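Local atomic coordinates of 2-oxoadipate dioxygenase/decarboxylase, chloroplastic/amyloplastic (Oryza sativa, PDB entry 6W1K), a protein that uses ferrous iron and dioxygen to decarboxylate and hydroxylate 2-oxoadipate to D-2-hydroxyglutarate, a step of lysine breakdown in plant plastids. Residues F82-R87 with G117-I122; Q137-K142 with Y170-V175. One frame throughout, in Å; residues are numbered along the deposited sequence.

Contact 1. Residues F82-R87 with G117-I122; sequences FGYVPR and GPLPRI
Y84 carries the whole of its segment's side of this contact, and its phenol reaches across to the backbone of P120. The polar part is a single short hydrogen bond: Y84 OH donates to P120 O at 2.6 Å. The donor lies in the carbonyl plane, with a C=O...donor angle of 153°, and the oxygen also lies in the plane of the phenol ring, at its edge, where Y84 CE2 comes within 3.0 Å of P120 O. Hydroxyl and ring edge thus meet the same carbonyl, and the bond holds the phenol end against it.

The apolar part gathers around that bond. I122 CG1 comes obliquely to the ring, 3.5 Å from Y84 CE2, and the two side chains run at about a right angle. It gets there because CG1 lies beside the backbone N of I122 (chi1 -50°), which sends it toward the tyrosine. L119 CB, 3.8 Å from Y84 OH, and P120 CD, 3.9 Å from Y84 OH, flank the hydroxyl, whose acceptor in this buried setting is the P120 carbonyl. With an alanine at Y84, the P120 carbonyl would probably lose this donor and a gap would open beside I122 and L119.

G83 is the C-prime residue of the Schellman motif that ends helix 72-81, and the backbone N of Y84 closes it on F79 O. The Y84 ring also meets F79 edge-to-face and F22 of helix 16-36, the helix that covers L119 and P120 as well. From the entry to edge strand 85-92, the tyrosine reaches past strand 97-103 to the residues leading into and opening strand 121-127. There R121 forms salt bridges with D292 and E287, and its side chain touches the iron ligand H59.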
ATOM      1  N   PHE A  82      -5.502   9.493  14.376  1.00 21.18           N
ATOM      2  CA  PHE A  82      -4.769  10.614  13.798  1.00 21.11           C
ATOM      3  C   PHE A  82      -5.497  11.222  12.599  1.00 23.48           C
ATOM      4  O   PHE A  82      -4.882  11.686  11.640  1.00 24.24           O
ATOM      5  CB  PHE A  82      -3.341  10.158  13.486  1.00 20.59           C
ATOM      6  CG  PHE A  82      -2.542   9.953  14.753  1.00 21.71           C
ATOM      7  CD1 PHE A  82      -2.027  11.055  15.454  1.00 21.35           C
ATOM      8  CD2 PHE A  82      -2.389   8.684  15.300  1.00 21.41           C
ATOM      9  CE1 PHE A  82      -1.361  10.905  16.677  1.00 23.48           C
ATOM     10  CE2 PHE A  82      -1.710   8.520  16.509  1.00 22.78           C
ATOM     11  CZ  PHE A  82      -1.194   9.624  17.196  1.00 24.30           C
ATOM     12  N   GLY A  83      -6.827  11.330  12.705  1.00 23.81           N
ATOM     13  CA  GLY A  83      -7.607  12.208  11.858  1.00 24.26           C
ATOM     14  C   GLY A  83      -7.932  11.671  10.475  1.00 22.75           C
ATOM     15  O   GLY A  83      -8.550  12.390   9.674  1.00 22.75           O
ATOM     16  N   TYR A  84      -7.576  10.433  10.177  1.00 21.54           N
ATOM     17  CA  TYR A  84      -7.986   9.840   8.913  1.00 22.04           C
ATOM     18  C   TYR A  84      -9.474   9.481   8.935  1.00 22.72           C
ATOM     19  O   TYR A  84     -10.076   9.233   9.981  1.00 23.39           O
ATOM     20  CB  TYR A  84      -7.170   8.602   8.583  1.00 21.91           C
ATOM     21  CG  TYR A  84      -5.820   8.891   7.992  1.00 22.33           C
ATOM     22  CD1 TYR A  84      -4.816   9.433   8.775  1.00 22.77           C
ATOM     23  CD2 TYR A  84      -5.566   8.666   6.637  1.00 23.06           C
ATOM     24  CE1 TYR A  84      -3.576   9.710   8.234  1.00 22.42           C
ATOM     25  CE2 TYR A  84      -4.342   8.945   6.087  1.00 22.69           C
ATOM     26  CZ  TYR A  84      -3.339   9.451   6.900  1.00 22.60           C
ATOM     27  OH  TYR A  84      -2.106   9.749   6.364  1.00 22.50           O
ATOM     28  N   VAL A  85     -10.054   9.480   7.740  1.00 23.42           N
ATOM     29  CA  VAL A  85     -11.492   9.350   7.535  1.00 24.69           C
ATOM     30  C   VAL A  85     -11.704   8.127   6.656  1.00 25.30           C
ATOM     31  O   VAL A  85     -11.167   8.069   5.549  1.00 23.68           O
ATOM     32  CB  VAL A  85     -12.073  10.604   6.853  1.00 25.81           C
ATOM     33  CG1 VAL A  85     -13.582  10.512   6.574  1.00 27.03           C
ATOM     34  CG2 VAL A  85     -11.806  11.856   7.721  1.00 26.39           C
ATOM     35  N   PRO A  86     -12.516   7.158   7.081  1.00 28.90           N
ATOM     36  CA  PRO A  86     -12.796   6.011   6.204  1.00 29.95           C
ATOM     37  C   PRO A  86     -13.616   6.412   4.984  1.00 27.20           C
ATOM     38  O   PRO A  86     -14.542   7.231   5.044  1.00 25.55           O
ATOM     39  CB  PRO A  86     -13.561   5.038   7.120  1.00 34.02           C
ATOM     40  CG  PRO A  86     -14.168   5.880   8.159  1.00 38.05           C
ATOM     41  CD  PRO A  86     -13.189   7.032   8.385  1.00 32.79           C
ATOM     42  N   ARG A  87     -13.254   5.824   3.858  1.00 27.47           N
ATOM     43  CA  ARG A  87     -13.920   6.115   2.599  1.00 29.53           C
ATOM     44  C   ARG A  87     -14.564   4.847   2.035  1.00 31.74           C
ATOM     45  O   ARG A  87     -15.309   4.173   2.750  1.00 33.96           O
ATOM     46  CB  ARG A  87     -12.918   6.765   1.652  1.00 29.19           C
ATOM     47  CG  ARG A  87     -12.285   8.050   2.285  1.00 31.46           C
ATOM     48  CD  ARG A  87     -13.296   9.258   2.344  1.00 34.29           C
ATOM     49  NE  ARG A  87     -13.610   9.682   0.989  1.00 37.69           N
ATOM     50  CZ  ARG A  87     -12.980  10.644   0.315  1.00 42.43           C
ATOM     51  NH1 ARG A  87     -12.025  11.351   0.879  1.00 40.54           N
ATOM     52  NH2 ARG A  87     -13.320  10.913  -0.932  1.00 41.17           N
ATOM     53  N   GLY A 117       5.826  15.268   3.570  1.00 27.73           N
ATOM     54  CA  GLY A 117       5.107  15.981   2.544  1.00 27.33           C
ATOM     55  C   GLY A 117       3.626  15.817   2.773  1.00 27.87           C
ATOM     56  O   GLY A 117       3.178  15.581   3.900  1.00 24.59           O
ATOM     57  N   PRO A 118       2.831  15.933   1.715  1.00 31.71           N
ATOM     58  CA  PRO A 118       1.386  15.722   1.872  1.00 32.17           C
ATOM     59  C   PRO A 118       1.148  14.322   2.425  1.00 27.33           C
ATOM     60  O   PRO A 118       1.740  13.350   1.967  1.00 27.84           O
ATOM     61  CB  PRO A 118       0.834  15.901   0.453  1.00 37.41           C
ATOM     62  CG  PRO A 118       2.006  15.822  -0.456  1.00 44.30           C
ATOM     63  CD  PRO A 118       3.196  16.295   0.335  1.00 37.99           C
ATOM     64  N   LEU A 119       0.313  14.233   3.442  1.00 25.77           N
ATOM     65  CA  LEU A 119       0.111  12.953   4.103  1.00 26.30           C
ATOM     66  C   LEU A 119      -0.513  11.949   3.142  1.00 28.89           C
ATOM     67  O   LEU A 119      -1.385  12.312   2.335  1.00 24.58           O
ATOM     68  CB  LEU A 119      -0.791  13.115   5.316  1.00 26.10           C
ATOM     69  CG  LEU A 119      -0.198  13.725   6.577  1.00 26.57           C
ATOM     70  CD1 LEU A 119      -1.370  13.929   7.538  1.00 27.67           C
ATOM     71  CD2 LEU A 119       0.938  12.904   7.194  1.00 26.42           C
ATOM     72  N   PRO A 120      -0.098  10.686   3.197  1.00 26.38           N
ATOM     73  CA  PRO A 120      -0.613   9.705   2.238  1.00 25.51           C
ATOM     74  C   PRO A 120      -1.986   9.185   2.640  1.00 25.80           C
ATOM     75  O   PRO A 120      -2.353   9.165   3.820  1.00 25.02           O
ATOM     76  CB  PRO A 120       0.440   8.594   2.286  1.00 25.11           C
ATOM     77  CG  PRO A 120       0.949   8.613   3.738  1.00 25.09           C
ATOM     78  CD  PRO A 120       0.969  10.123   4.066  1.00 25.55           C
ATOM     79  N   ARG A 121      -2.766   8.841   1.616  1.00 26.39           N
ATOM     80  CA  ARG A 121      -3.933   7.998   1.809  1.00 25.25           C
ATOM     81  C   ARG A 121      -3.466   6.652   2.345  1.00 23.28           C
ATOM     82  O   ARG A 121      -2.292   6.287   2.242  1.00 22.03           O
ATOM     83  CB  ARG A 121      -4.721   7.829   0.501  1.00 26.24           C
ATOM     84  CG  ARG A 121      -5.168   9.144  -0.178  1.00 27.50           C
ATOM     85  CD  ARG A 121      -5.533   8.815  -1.612  1.00 28.60           C
ATOM     86  NE  ARG A 121      -5.851   9.955  -2.454  1.00 30.38           N
ATOM     87  CZ  ARG A 121      -4.956  10.730  -3.054  1.00 31.82           C
ATOM     88  NH1 ARG A 121      -3.650  10.494  -2.901  1.00 32.35           N
ATOM     89  NH2 ARG A 121      -5.367  11.729  -3.804  1.00 32.80           N
ATOM     90  N   ILE A 122      -4.390   5.909   2.950  1.00 23.08           N
ATOM     91  CA  ILE A 122      -4.088   4.575   3.451  1.00 23.32           C
ATOM     92  C   ILE A 122      -5.068   3.580   2.839  1.00 21.81           C
ATOM     93  O   ILE A 122      -6.274   3.815   2.838  1.00 21.70           O
ATOM     94  CB  ILE A 122      -4.140   4.495   4.998  1.00 24.91           C
ATOM     95  CG1 ILE A 122      -3.320   5.604   5.654  1.00 25.54           C
ATOM     96  CG2 ILE A 122      -3.648   3.120   5.436  1.00 26.79           C
ATOM     97  CD1 ILE A 122      -1.861   5.425   5.585  1.00 26.27           C
TER

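Contact 2. Residues Q137-K142 with Y170-V175; sequences QDIIQK and YSDFQV
Side-chain torsions set up the meeting of K142 and D172. K142 leaves its helix with CG anti to the backbone N (chi1 172°) and then bends at chi3 (69°), which carries the ammonium group across to the other helix. D172 has CG beside its own backbone N, presenting its carboxylate to both K142 and I139.

The result is a salt bridge in which K142 NZ donates to D172 OD2 at 2.6 Å, on the syn lone pair, the side of the other oxygen. The lysine arrives about perpendicular to the aspartate side chain, and K142 NZ stays 3.9 Å from D172 OD1, so the grip is on one oxygen and not forked. D172 OD2 is also hydrogen-bonded to OH of Y143, the residue after K142; with two partners on one oxygen of this buried residue, the charged carboxylate would probably be favoured.

Beside the ion pair, I139 spreads its two branches. Its CG2 packs 3.8 Å from D172 CB, while I139 CG1 lies equally far from D172 OD1, giving the aspartate an apolar flank. The longer branch goes on to V175, where I139 CD1 and V175 CG1 are only 3.5 Å apart, a tight fit for two methyls.

Within 137-142 and 170-175, I139 and D172 have the nearest CA atoms; these short segments of helices 134-147 and 170-179 run at 135° with axes 10.5 Å apart. On the far side of helix 170-179, F173 packs on F253, I261 of strand 258-271 and helix 181-189; helix 134-147 is backed through I140 by L132. The contact is thus helix-on-helix packing, away from the metal and substrate.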
ATOM      1  N   GLN A 137      -7.938 -22.371   7.088  1.00 31.45           N
ATOM      2  CA  GLN A 137      -8.509 -21.699   8.248  1.00 31.66           C
ATOM      3  C   GLN A 137      -7.828 -22.160   9.524  1.00 30.76           C
ATOM      4  O   GLN A 137      -7.584 -21.352  10.433  1.00 29.12           O
ATOM      5  CB  GLN A 137     -10.015 -21.942   8.338  1.00 32.66           C
ATOM      6  CG  GLN A 137     -10.786 -21.333   7.215  1.00 36.20           C
ATOM      7  CD  GLN A 137     -12.276 -21.323   7.472  1.00 40.15           C
ATOM      8  OE1 GLN A 137     -12.735 -20.978   8.561  1.00 39.98           O
ATOM      9  NE2 GLN A 137     -13.042 -21.690   6.459  1.00 41.20           N
ATOM     10  N   ASP A 138      -7.520 -23.460   9.620  1.00 33.68           N
ATOM     11  CA  ASP A 138      -6.939 -23.973  10.854  1.00 38.26           C
ATOM     12  C   ASP A 138      -5.488 -23.530  11.005  1.00 33.57           C
ATOM     13  O   ASP A 138      -5.017 -23.306  12.122  1.00 32.54           O
ATOM     14  CB  ASP A 138      -7.001 -25.496  10.912  1.00 49.30           C
ATOM     15  CG  ASP A 138      -8.404 -26.025  11.138  1.00 60.73           C
ATOM     16  OD1 ASP A 138      -9.314 -25.226  11.446  1.00 59.47           O
ATOM     17  OD2 ASP A 138      -8.597 -27.253  10.990  1.00 73.52           O
ATOM     18  N   ILE A 139      -4.760 -23.428   9.895  1.00 30.94           N
ATOM     19  CA  ILE A 139      -3.384 -22.962   9.955  1.00 30.52           C
ATOM     20  C   ILE A 139      -3.353 -21.502  10.406  1.00 29.08           C
ATOM     21  O   ILE A 139      -2.609 -21.121  11.316  1.00 29.43           O
ATOM     22  CB  ILE A 139      -2.699 -23.140   8.587  1.00 31.94           C
ATOM     23  CG1 ILE A 139      -2.367 -24.593   8.300  1.00 34.12           C
ATOM     24  CG2 ILE A 139      -1.432 -22.255   8.520  1.00 30.71           C
ATOM     25  CD1 ILE A 139      -2.082 -24.845   6.835  1.00 36.11           C
ATOM     26  N   ILE A 140      -4.206 -20.674   9.811  1.00 28.72           N
ATOM     27  CA  ILE A 140      -4.228 -19.268  10.191  1.00 28.91           C
ATOM     28  C   ILE A 140      -4.653 -19.124  11.641  1.00 29.11           C
ATOM     29  O   ILE A 140      -4.075 -18.330  12.398  1.00 26.75           O
ATOM     30  CB  ILE A 140      -5.150 -18.482   9.240  1.00 29.97           C
ATOM     31  CG1 ILE A 140      -4.480 -18.393   7.876  1.00 29.98           C
ATOM     32  CG2 ILE A 140      -5.456 -17.087   9.790  1.00 31.91           C
ATOM     33  CD1 ILE A 140      -5.445 -18.046   6.722  1.00 30.66           C
ATOM     34  N   GLN A 141      -5.668 -19.885  12.051  1.00 28.96           N
ATOM     35  CA  GLN A 141      -6.128 -19.832  13.431  1.00 32.01           C
ATOM     36  C   GLN A 141      -5.014 -20.201  14.404  1.00 30.06           C
ATOM     37  O   GLN A 141      -4.941 -19.644  15.505  1.00 30.25           O
ATOM     38  CB  GLN A 141      -7.318 -20.758  13.632  1.00 38.92           C
ATOM     39  CG  GLN A 141      -8.091 -20.495  14.878  1.00 50.60           C
ATOM     40  CD  GLN A 141      -8.765 -19.118  14.882  1.00 63.20           C
ATOM     41  OE1 GLN A 141      -9.269 -18.633  13.855  1.00 60.43           O
ATOM     42  NE2 GLN A 141      -8.763 -18.476  16.052  1.00 63.08           N
ATOM     43  N   LYS A 142      -4.167 -21.172  14.039  1.00 29.32           N
ATOM     44  CA  LYS A 142      -3.059 -21.555  14.912  1.00 29.17           C
ATOM     45  C   LYS A 142      -2.144 -20.361  15.169  1.00 28.01           C
ATOM     46  O   LYS A 142      -1.732 -20.102  16.309  1.00 27.30           O
ATOM     47  CB  LYS A 142      -2.258 -22.712  14.298  1.00 32.89           C
ATOM     48  CG  LYS A 142      -0.957 -23.038  15.060  1.00 38.71           C
ATOM     49  CD  LYS A 142      -0.224 -24.257  14.493  1.00 44.06           C
ATOM     50  CE  LYS A 142       0.350 -23.969  13.111  1.00 44.34           C
ATOM     51  NZ  LYS A 142       1.326 -25.041  12.669  1.00 43.98           N
ATOM     52  N   TYR A 170       7.693 -23.919   7.480  1.00 32.24           N
ATOM     53  CA  TYR A 170       7.636 -23.854   6.025  1.00 32.91           C
ATOM     54  C   TYR A 170       6.419 -24.603   5.491  1.00 32.05           C
ATOM     55  O   TYR A 170       5.770 -24.148   4.547  1.00 32.02           O
ATOM     56  CB  TYR A 170       8.929 -24.440   5.421  1.00 33.53           C
ATOM     57  CG  TYR A 170       8.971 -24.301   3.902  1.00 36.22           C
ATOM     58  CD1 TYR A 170       8.709 -23.088   3.315  1.00 38.45           C
ATOM     59  CD2 TYR A 170       9.258 -25.383   3.067  1.00 39.11           C
ATOM     60  CE1 TYR A 170       8.711 -22.935   1.925  1.00 40.74           C
ATOM     61  CE2 TYR A 170       9.278 -25.231   1.672  1.00 41.61           C
ATOM     62  CZ  TYR A 170       8.995 -24.005   1.111  1.00 45.36           C
ATOM     63  OH  TYR A 170       9.011 -23.843  -0.264  1.00 50.77           O
ATOM     64  N   SER A 171       6.117 -25.770   6.068  1.00 33.57           N
ATOM     65  CA  SER A 171       4.986 -26.561   5.601  1.00 37.13           C
ATOM     66  C   SER A 171       3.706 -25.734   5.611  1.00 34.86           C
ATOM     67  O   SER A 171       2.873 -25.850   4.708  1.00 34.52           O
ATOM     68  CB  SER A 171       4.805 -27.801   6.469  1.00 43.73           C
ATOM     69  OG  SER A 171       4.623 -27.453   7.828  1.00 49.87           O
ATOM     70  N   ASP A 172       3.534 -24.887   6.617  1.00 32.72           N
ATOM     71  CA  ASP A 172       2.310 -24.095   6.673  1.00 31.78           C
ATOM     72  C   ASP A 172       2.306 -23.030   5.581  1.00 30.86           C
ATOM     73  O   ASP A 172       1.265 -22.759   4.965  1.00 30.75           O
ATOM     74  CB  ASP A 172       2.156 -23.447   8.043  1.00 32.11           C
ATOM     75  CG  ASP A 172       1.751 -24.438   9.155  1.00 32.32           C
ATOM     76  OD1 ASP A 172       1.269 -25.546   8.842  1.00 34.33           O
ATOM     77  OD2 ASP A 172       1.897 -24.068  10.351  1.00 32.14           O
ATOM     78  N   PHE A 173       3.451 -22.375   5.378  1.00 29.96           N
ATOM     79  CA  PHE A 173       3.606 -21.428   4.279  1.00 29.75           C
ATOM     80  C   PHE A 173       3.303 -22.106   2.947  1.00 30.78           C
ATOM     81  O   PHE A 173       2.602 -21.548   2.101  1.00 31.35           O
ATOM     82  CB  PHE A 173       5.027 -20.865   4.312  1.00 29.20           C
ATOM     83  CG  PHE A 173       5.343 -19.884   3.207  1.00 29.43           C
ATOM     84  CD1 PHE A 173       6.046 -20.279   2.100  1.00 29.93           C
ATOM     85  CD2 PHE A 173       4.969 -18.560   3.315  1.00 28.38           C
ATOM     86  CE1 PHE A 173       6.358 -19.358   1.088  1.00 29.90           C
ATOM     87  CE2 PHE A 173       5.292 -17.648   2.332  1.00 28.55           C
ATOM     88  CZ  PHE A 173       5.973 -18.048   1.213  1.00 29.06           C
ATOM     89  N   GLN A 174       3.794 -23.323   2.764  1.00 31.53           N
ATOM     90  CA  GLN A 174       3.544 -24.049   1.528  1.00 34.80           C
ATOM     91  C   GLN A 174       2.050 -24.249   1.292  1.00 35.23           C
ATOM     92  O   GLN A 174       1.560 -24.044   0.177  1.00 35.35           O
ATOM     93  CB  GLN A 174       4.248 -25.400   1.564  1.00 38.99           C
ATOM     94  CG  GLN A 174       5.667 -25.416   1.081  1.00 44.40           C
ATOM     95  CD  GLN A 174       6.241 -26.822   1.187  1.00 50.96           C
ATOM     96  OE1 GLN A 174       6.221 -27.426   2.269  1.00 48.94           O
ATOM     97  NE2 GLN A 174       6.709 -27.370   0.064  1.00 50.55           N
ATOM     98  N   VAL A 175       1.321 -24.710   2.317  1.00 35.78           N
ATOM     99  CA  VAL A 175      -0.115 -24.974   2.172  1.00 36.17           C
ATOM    100  C   VAL A 175      -0.872 -23.688   1.836  1.00 34.81           C
ATOM    101  O   VAL A 175      -1.752 -23.672   0.961  1.00 34.04           O
ATOM    102  CB  VAL A 175      -0.659 -25.626   3.458  1.00 39.38           C
ATOM    103  CG1 VAL A 175      -2.175 -25.670   3.436  1.00 39.03           C
ATOM    104  CG2 VAL A 175      -0.088 -27.033   3.633  1.00 40.54           C
TER

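In the fold
Contact 1 closes before contact 2 opens, and the step between them is short in sequence: strand 121-127, where contact 1 ends, is followed directly by helix 134-147, where contact 2 begins. In space they lie on opposite sides of the chain's centre, with centres 33 Å apart and nearest atoms about 21 Å apart. Contact 1 is part of the large mixed sheet that carries the metal ligands H59, H195 and E267, in a family of the glyoxalase (VOC-like) clan. Contact 2 joins two helices on the outside, and helix 170-179 leans on strand 258-271 of that sheet through Y170 and F173. Neither contact contains a metal ligand.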